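Local atomic coordinates of delta toxin (Clostridium perfringens, PDB entry 2YGT), a protein that is a haemolytic beta-pore-forming toxin that probably damages host cells by assembling into a membrane-spanning beta-barrel. Residues A[87-97]-A[220-231]; A[155-163]-A[172-180]. All coordinates share one frame; numbering follows the deposited sequence.

Contact 1: residues A[87-97]-A[220-231]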
# COMPACT_ATOMS: atom_id res chain seq x y z
N MET A 87 13.75 18.61 -9.81
CA MET A 87 13.69 17.25 -9.31
C MET A 87 12.24 16.79 -9.28
O MET A 87 11.46 17.24 -8.44
CB MET A 87 14.30 17.15 -7.91
CG MET A 87 14.08 15.80 -7.25
SD MET A 87 14.53 15.78 -5.50
CE MET A 87 13.76 14.25 -4.98
N ARG A 88 11.89 15.90 -10.20
CA ARG A 88 10.55 15.32 -10.21
C ARG A 88 10.48 14.18 -9.20
O ARG A 88 11.37 13.33 -9.15
CB ARG A 88 10.18 14.85 -11.62
CG ARG A 88 10.07 16.00 -12.60
CD ARG A 88 9.87 15.55 -14.04
NE ARG A 88 8.59 14.89 -14.24
CZ ARG A 88 7.95 14.84 -15.40
NH1 ARG A 88 8.46 15.44 -16.47
NH2 ARG A 88 6.78 14.21 -15.49
N TRP A 89 9.44 14.18 -8.37
CA TRP A 89 9.34 13.25 -7.26
C TRP A 89 7.89 12.86 -6.96
O TRP A 89 6.97 13.61 -7.30
CB TRP A 89 10.01 13.85 -6.01
CG TRP A 89 9.30 15.07 -5.49
CD1 TRP A 89 9.24 16.30 -6.07
CD2 TRP A 89 8.54 15.17 -4.27
NE1 TRP A 89 8.50 17.16 -5.29
CE2 TRP A 89 8.06 16.49 -4.19
CE3 TRP A 89 8.23 14.27 -3.25
CZ2 TRP A 89 7.27 16.93 -3.12
CZ3 TRP A 89 7.45 14.71 -2.19
CH2 TRP A 89 6.98 16.03 -2.13
N PRO A 90 7.68 11.70 -6.32
CA PRO A 90 6.33 11.22 -6.01
C PRO A 90 5.84 11.79 -4.69
O PRO A 90 6.15 11.24 -3.63
CB PRO A 90 6.53 9.70 -5.86
CG PRO A 90 8.03 9.45 -5.93
CD PRO A 90 8.70 10.78 -5.79
N ILE A 91 5.08 12.87 -4.73
CA ILE A 91 4.50 13.41 -3.51
C ILE A 91 3.47 12.44 -2.91
O ILE A 91 3.34 12.34 -1.69
CB ILE A 91 3.85 14.78 -3.74
CG1 ILE A 91 3.38 15.37 -2.40
CG2 ILE A 91 2.70 14.68 -4.73
CD1 ILE A 91 3.05 16.84 -2.47
N LYS A 92 2.76 11.70 -3.77
CA LYS A 92 1.69 10.83 -3.29
C LYS A 92 1.55 9.51 -4.05
O LYS A 92 1.61 9.47 -5.28
CB LYS A 92 0.35 11.57 -3.32
CG LYS A 92 -0.71 10.93 -2.45
CD LYS A 92 -2.12 11.28 -2.91
CE LYS A 92 -2.40 12.76 -2.76
NZ LYS A 92 -3.86 13.03 -2.82
N TYR A 93 1.37 8.43 -3.29
CA TYR A 93 1.02 7.13 -3.84
C TYR A 93 -0.38 6.77 -3.37
O TYR A 93 -0.73 6.99 -2.21
CB TYR A 93 1.98 6.05 -3.32
CG TYR A 93 3.42 6.17 -3.77
CD1 TYR A 93 3.83 5.65 -5.00
CD2 TYR A 93 4.38 6.75 -2.96
CE1 TYR A 93 5.15 5.74 -5.40
CE2 TYR A 93 5.69 6.84 -3.35
CZ TYR A 93 6.07 6.33 -4.57
OH TYR A 93 7.39 6.42 -4.97
N MET A 94 -1.19 6.21 -4.26
CA MET A 94 -2.55 5.81 -3.89
C MET A 94 -2.84 4.37 -4.29
O MET A 94 -2.50 3.95 -5.40
CB MET A 94 -3.57 6.76 -4.52
CG MET A 94 -3.30 8.23 -4.25
SD MET A 94 -4.46 9.33 -5.09
CE MET A 94 -6.00 8.90 -4.29
N VAL A 95 -3.47 3.63 -3.39
CA VAL A 95 -3.86 2.25 -3.66
C VAL A 95 -5.32 1.98 -3.32
O VAL A 95 -5.77 2.24 -2.20
CB VAL A 95 -2.98 1.25 -2.89
CG1 VAL A 95 -3.39 -0.19 -3.22
CG2 VAL A 95 -1.50 1.48 -3.20
N ASP A 96 -6.06 1.46 -4.29
CA ASP A 96 -7.46 1.10 -4.09
C ASP A 96 -7.65 -0.40 -4.27
O ASP A 96 -7.11 -1.00 -5.19
CB ASP A 96 -8.35 1.84 -5.09
CG ASP A 96 -8.43 3.32 -4.81
OD1 ASP A 96 -8.22 3.73 -3.65
OD2 ASP A 96 -8.72 4.09 -5.76
N LEU A 97 -8.43 -1.00 -3.37
CA LEU A 97 -8.95 -2.34 -3.61
C LEU A 97 -10.46 -2.24 -3.65
O LEU A 97 -11.11 -1.98 -2.63
CB LEU A 97 -8.49 -3.33 -2.53
CG LEU A 97 -8.86 -4.80 -2.78
CD1 LEU A 97 -7.98 -5.73 -1.96
CD2 LEU A 97 -10.35 -5.06 -2.50
N LEU A 220 11.23 5.82 -0.81
CA LEU A 220 10.04 6.04 -1.61
C LEU A 220 10.31 7.04 -2.73
O LEU A 220 9.58 7.08 -3.73
CB LEU A 220 8.87 6.51 -0.74
CG LEU A 220 8.01 5.41 -0.12
CD1 LEU A 220 8.84 4.45 0.72
CD2 LEU A 220 6.87 6.01 0.69
N ILE A 221 11.35 7.85 -2.57
CA ILE A 221 11.71 8.84 -3.57
C ILE A 221 12.81 8.34 -4.51
O ILE A 221 12.77 8.59 -5.72
CB ILE A 221 12.14 10.18 -2.93
CG1 ILE A 221 10.93 10.89 -2.32
CG2 ILE A 221 12.82 11.08 -3.95
CD1 ILE A 221 11.28 12.16 -1.57
N THR A 222 13.79 7.64 -3.96
CA THR A 222 14.91 7.15 -4.75
C THR A 222 14.57 5.88 -5.53
O THR A 222 15.06 5.67 -6.64
CB THR A 222 16.17 6.89 -3.89
OG1 THR A 222 15.85 5.98 -2.83
CG2 THR A 222 16.70 8.20 -3.30
N GLY A 223 13.74 5.02 -4.94
CA GLY A 223 13.38 3.76 -5.56
C GLY A 223 11.91 3.65 -5.92
O GLY A 223 11.55 3.54 -7.09
N GLY A 224 11.06 3.69 -4.90
CA GLY A 224 9.63 3.56 -5.08
C GLY A 224 8.94 3.07 -3.83
O GLY A 224 9.58 2.79 -2.81
N PHE A 225 7.61 2.96 -3.89
CA PHE A 225 6.82 2.53 -2.75
C PHE A 225 6.51 1.04 -2.82
O PHE A 225 6.07 0.53 -3.85
CB PHE A 225 5.53 3.35 -2.67
CG PHE A 225 4.69 3.05 -1.46
CD1 PHE A 225 5.28 2.81 -0.23
CD2 PHE A 225 3.31 3.05 -1.54
CE1 PHE A 225 4.51 2.53 0.88
CE2 PHE A 225 2.53 2.78 -0.44
CZ PHE A 225 3.13 2.52 0.78
N SER A 226 6.77 0.34 -1.71
CA SER A 226 6.45 -1.09 -1.61
C SER A 226 5.35 -1.34 -0.58
O SER A 226 5.61 -1.87 0.49
CB SER A 226 7.69 -1.90 -1.25
OG SER A 226 8.47 -2.18 -2.40
N PRO A 227 4.11 -0.98 -0.93
CA PRO A 227 3.02 -1.11 0.04
C PRO A 227 2.66 -2.56 0.35
O PRO A 227 2.87 -3.46 -0.47
CB PRO A 227 1.84 -0.43 -0.67
CG PRO A 227 2.15 -0.55 -2.12
CD PRO A 227 3.64 -0.56 -2.26
N ASN A 228 2.14 -2.78 1.55
CA ASN A 228 1.54 -4.05 1.91
C ASN A 228 0.26 -3.74 2.68
O ASN A 228 0.32 -3.33 3.83
CB ASN A 228 2.50 -4.88 2.76
CG ASN A 228 2.02 -6.32 2.96
OD1 ASN A 228 2.55 -7.05 3.80
ND2 ASN A 228 1.02 -6.74 2.19
N PHE A 229 -0.88 -3.91 2.02
CA PHE A 229 -2.16 -3.62 2.65
C PHE A 229 -3.01 -4.89 2.72
O PHE A 229 -2.69 -5.90 2.08
CB PHE A 229 -2.90 -2.52 1.89
CG PHE A 229 -2.12 -1.24 1.75
CD1 PHE A 229 -1.32 -0.78 2.78
CD2 PHE A 229 -2.20 -0.48 0.59
CE1 PHE A 229 -0.60 0.40 2.66
CE2 PHE A 229 -1.49 0.71 0.47
CZ PHE A 229 -0.69 1.15 1.50
N GLY A 230 -4.09 -4.85 3.49
CA GLY A 230 -4.91 -6.04 3.65
C GLY A 230 -6.41 -5.82 3.78
O GLY A 230 -6.87 -4.84 4.38
N VAL A 231 -7.18 -6.74 3.21
CA VAL A 231 -8.63 -6.71 3.34
C VAL A 231 -9.19 -8.08 3.72
O VAL A 231 -8.52 -9.10 3.55
CB VAL A 231 -9.33 -6.27 2.03
CG1 VAL A 231 -8.80 -4.92 1.55
CG2 VAL A 231 -9.17 -7.34 0.96

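Contact 2: residues A[155-163]-A[172-180]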
# COMPACT_ATOMS: atom_id res chain seq x y z
N VAL A 155 7.46 -0.31 4.81
CA VAL A 155 8.14 0.89 5.30
C VAL A 155 7.73 2.13 4.51
O VAL A 155 7.39 2.05 3.33
CB VAL A 155 9.67 0.73 5.26
CG1 VAL A 155 10.10 -0.44 6.11
CG2 VAL A 155 10.15 0.55 3.82
N GLN A 156 7.76 3.28 5.18
CA GLN A 156 7.35 4.53 4.56
C GLN A 156 8.09 5.74 5.14
O GLN A 156 7.46 6.70 5.59
CB GLN A 156 5.85 4.72 4.74
CG GLN A 156 5.40 4.62 6.19
CD GLN A 156 4.00 5.13 6.40
OE1 GLN A 156 3.26 5.35 5.44
NE2 GLN A 156 3.62 5.35 7.65
N PRO A 157 9.44 5.71 5.13
CA PRO A 157 10.22 6.82 5.68
C PRO A 157 9.79 8.17 5.11
O PRO A 157 9.74 8.33 3.89
CB PRO A 157 11.66 6.48 5.24
CG PRO A 157 11.50 5.43 4.17
CD PRO A 157 10.32 4.65 4.62
N ASP A 158 9.48 9.11 5.99
CA ASP A 158 9.11 10.47 5.60
C ASP A 158 7.71 10.59 5.01
O ASP A 158 7.30 11.68 4.61
CB ASP A 158 10.15 11.06 4.64
CG ASP A 158 11.52 11.17 5.26
OD1 ASP A 158 11.63 11.02 6.50
OD2 ASP A 158 12.50 11.39 4.52
N TYR A 159 7.00 9.48 4.94
CA TYR A 159 5.63 9.47 4.43
C TYR A 159 4.64 9.03 5.50
O TYR A 159 5.02 8.39 6.48
CB TYR A 159 5.51 8.51 3.23
CG TYR A 159 6.12 9.02 1.95
CD1 TYR A 159 7.50 9.16 1.82
CD2 TYR A 159 5.33 9.33 0.85
CE1 TYR A 159 8.07 9.62 0.64
CE2 TYR A 159 5.88 9.79 -0.33
CZ TYR A 159 7.25 9.93 -0.43
OH TYR A 159 7.80 10.38 -1.61
N ASN A 160 3.38 9.39 5.31
CA ASN A 160 2.30 8.89 6.15
C ASN A 160 1.26 8.15 5.31
O ASN A 160 1.09 8.43 4.13
CB ASN A 160 1.62 10.04 6.91
CG ASN A 160 2.50 10.61 8.01
OD1 ASN A 160 2.05 11.45 8.79
ND2 ASN A 160 3.74 10.15 8.08
N THR A 161 0.57 7.21 5.94
CA THR A 161 -0.50 6.47 5.26
C THR A 161 -1.84 6.76 5.92
O THR A 161 -1.99 6.66 7.14
CB THR A 161 -0.24 4.95 5.27
OG1 THR A 161 0.96 4.66 4.54
CG2 THR A 161 -1.40 4.21 4.61
N ILE A 162 -2.82 7.13 5.10
CA ILE A 162 -4.17 7.33 5.59
C ILE A 162 -5.16 6.51 4.78
O ILE A 162 -5.08 6.46 3.55
CB ILE A 162 -4.58 8.82 5.52
CG1 ILE A 162 -6.06 8.98 5.87
CG2 ILE A 162 -4.30 9.38 4.14
CD1 ILE A 162 -6.48 10.41 6.10
N GLN A 163 -6.08 5.84 5.46
CA GLN A 163 -7.15 5.13 4.77
C GLN A 163 -8.25 6.12 4.41
O GLN A 163 -8.95 6.63 5.28
CB GLN A 163 -7.70 3.98 5.61
CG GLN A 163 -8.76 3.17 4.87
CD GLN A 163 -9.01 1.81 5.49
OE1 GLN A 163 -9.42 1.70 6.64
NE2 GLN A 163 -8.78 0.76 4.71
N SER A 172 -9.29 2.12 0.51
CA SER A 172 -8.34 3.01 -0.17
C SER A 172 -7.30 3.58 0.78
O SER A 172 -7.62 3.95 1.91
CB SER A 172 -9.10 4.15 -0.84
OG SER A 172 -10.19 3.66 -1.57
N TRP A 173 -6.06 3.68 0.31
CA TRP A 173 -4.98 4.23 1.12
C TRP A 173 -4.20 5.30 0.36
O TRP A 173 -3.87 5.13 -0.82
CB TRP A 173 -4.03 3.14 1.58
CG TRP A 173 -4.66 2.10 2.45
CD1 TRP A 173 -4.77 2.12 3.81
CD2 TRP A 173 -5.27 0.88 2.02
NE1 TRP A 173 -5.41 0.98 4.25
CE2 TRP A 173 -5.73 0.21 3.17
CE3 TRP A 173 -5.48 0.29 0.77
CZ2 TRP A 173 -6.38 -1.02 3.11
CZ3 TRP A 173 -6.12 -0.93 0.71
CH2 TRP A 173 -6.57 -1.57 1.87
N ASN A 174 -3.91 6.40 1.05
CA ASN A 174 -3.02 7.42 0.54
C ASN A 174 -1.72 7.41 1.33
O ASN A 174 -1.72 7.59 2.55
CB ASN A 174 -3.66 8.81 0.63
CG ASN A 174 -4.57 9.11 -0.55
OD1 ASN A 174 -4.56 8.41 -1.56
ND2 ASN A 174 -5.35 10.18 -0.43
N THR A 175 -0.62 7.18 0.63
CA THR A 175 0.70 7.32 1.23
C THR A 175 1.37 8.57 0.66
O THR A 175 1.88 8.56 -0.46
CB THR A 175 1.56 6.08 0.99
OG1 THR A 175 0.89 4.94 1.54
CG2 THR A 175 2.91 6.23 1.67
N GLU A 176 1.34 9.64 1.45
CA GLU A 176 1.78 10.95 1.00
C GLU A 176 2.96 11.47 1.80
O GLU A 176 3.07 11.22 3.01
CB GLU A 176 0.62 11.94 1.09
CG GLU A 176 0.90 13.31 0.49
CD GLU A 176 -0.32 14.21 0.53
OE1 GLU A 176 -1.45 13.68 0.64
OE2 GLU A 176 -0.15 15.44 0.46
N PHE A 177 3.85 12.20 1.14
CA PHE A 177 5.02 12.76 1.80
C PHE A 177 4.60 13.64 2.97
O PHE A 177 3.64 14.40 2.88
CB PHE A 177 5.89 13.56 0.82
CG PHE A 177 7.20 14.03 1.41
CD1 PHE A 177 7.28 15.24 2.07
CD2 PHE A 177 8.34 13.24 1.33
CE1 PHE A 177 8.47 15.66 2.64
CE2 PHE A 177 9.53 13.66 1.88
CZ PHE A 177 9.60 14.87 2.54
N ALA A 178 5.32 13.53 4.08
CA ALA A 178 4.98 14.27 5.28
C ALA A 178 5.93 15.43 5.52
O ALA A 178 5.56 16.59 5.38
CB ALA A 178 4.94 13.34 6.50
N GLU A 179 7.18 15.11 5.88
CA GLU A 179 8.14 16.13 6.26
C GLU A 179 9.55 15.55 6.35
O GLU A 179 9.75 14.44 6.85
CB GLU A 179 7.75 16.74 7.60
CG GLU A 179 8.69 17.83 8.10
CD GLU A 179 8.18 18.51 9.36
OE1 GLU A 179 7.04 19.01 9.35
OE2 GLU A 179 8.94 18.53 10.35
N THR A 180 10.53 16.31 5.86
CA THR A 180 11.92 15.86 5.87
C THR A 180 12.47 15.84 7.29
O THR A 180 11.88 16.41 8.20
CB THR A 180 12.82 16.78 4.99
OG1 THR A 180 13.02 18.03 5.66
CG2 THR A 180 12.18 17.02 3.63
O HOH W 1 10.28 12.46 8.50

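Contact 1: residues A[87-97]-A[220-231]
Tyr-93 lies flat against the start of strand 224-235, with the CB of Phe-225 over one face of its ring. From its base outward, Tyr-93 CB touches Phe-225 CD2 at 3.7 Å. All six ring carbons, from CG to CZ, then lie about equally far from Phe-225 CB, which stands 3.4 Å from the centroid of the Tyr-93 ring and only 3° off the ring normal, a CH-pi contact over the middle of the face. The two side chains run antiparallel to one another, each passing the other's base. CG of Phe-225, anti to its own backbone N (chi1 -176°), carries that ring back toward the base of the tyrosine, and the ring planes meet obliquely. At the tip, Tyr-93 OH donates to Leu-220 O over 2.6 Å, in the carbonyl plane and at the edge of the phenol ring. This short bond gives a buried hydroxyl a backbone acceptor in the helix 219-222.

Beyond the tyrosine the contact is apolar. Ile-221 splits the work between its two branches: the CG2 methyl meets Met-87 CE at 3.5 Å, while the other branch passes Pro-90 CD with CG1 and ends with CD1 near Trp-89 CE3. Toward the other end, Val-95 CB comes in the plane of the Phe-229 ring, at its edge, 3.7 Å from CE2. Leu-97 CD1 and Val-231 CG2 meet tip to tip at 3.5 Å. Side chains thus pack between strand 84-99 of one antiparallel sheet and strand 224-235 of another, as between the two sheets of a beta-sandwich.

Contact 2: residues A[155-163]-A[172-180]
Strands 159-163 and 172-177 run antiparallel, their axes at 160°, with Asn-160 facing Glu-176 and Ile-162 facing Asn-174 in hydrogen-bonded pairs, while Ala-178 N extends the ladder to Asp-158 O. At the 177 end, Phe-177 turns its edge to the face of the Tyr-159 ring in a T-shaped pair, planes at 83° and CD2 of Phe-177 3.7 Å from Tyr-159 CE1. The CA of Phe-177 sits over the same tyrosine ring, toward its rim. Tyr-159 closes a type II turn that starts at Gln-156, its N bonded to Gln-156 O.

Two residues further along the ladder, in a non-hydrogen-bonded pair, Thr-161 and Thr-175 bring their OG1 atoms within 3.0 Å. In each, OG1 is anti to the carbonyl carbon, and this shared torsion lets the hydroxyls meet on the face that also bears Gln-163 and Trp-173. Thr-161 OG1 donates to Gln-156 OE1 at 2.6 Å, linking turn to strand, and Tyr-154 OH also bonds to this hydroxyl.

Gln-163 runs alongside Trp-173, its NE2 3.4 Å from Trp-173 CZ2, with amide and indole planes 30° apart. On the other face, Ile-162 CG2 lies beside Asn-174 CB at 3.6 Å. At the open end, away from the connection of the two strands, a water donates to both Asp-158 OD1 and Glu-179 O. The backbone ladder thus fixes the register, while the buried face satisfies polar groups through Gln-156, Tyr-154, Ser-111 (to Gln-163 NE2) and Pro-113 O (to Trp-173 NE1) and can pack against strand 224-235; the Gln-163 side chain lies about 4 Å from a zinc ion.

In the fold
Contact 1 is buried throughout and joins two different sheets through side chains, whereas contact 2 is a beta hairpin within one sheet, held by its backbone ladder and partly open to solvent. They share a neighbourhood: strand 170-177 pairs with strand 84-99, with Tyr-93 O close to Thr-175 N, and Tyr-159 OH reaches Pro-90 O, so the hairpin borders the first segment of contact 1. The face bearing Trp-173 and Thr-175 turns to strand 224-235, where Trp-173 stacks on Phe-229. Contact 1 is almost wholly apolar apart from one hydroxyl, while the hairpin mixes buried hydroxyls on one face with Asn-160, Asn-174, Glu-176 and Ile-162 on the more exposed one, where Lys-92 meets Asn-174 and Glu-176.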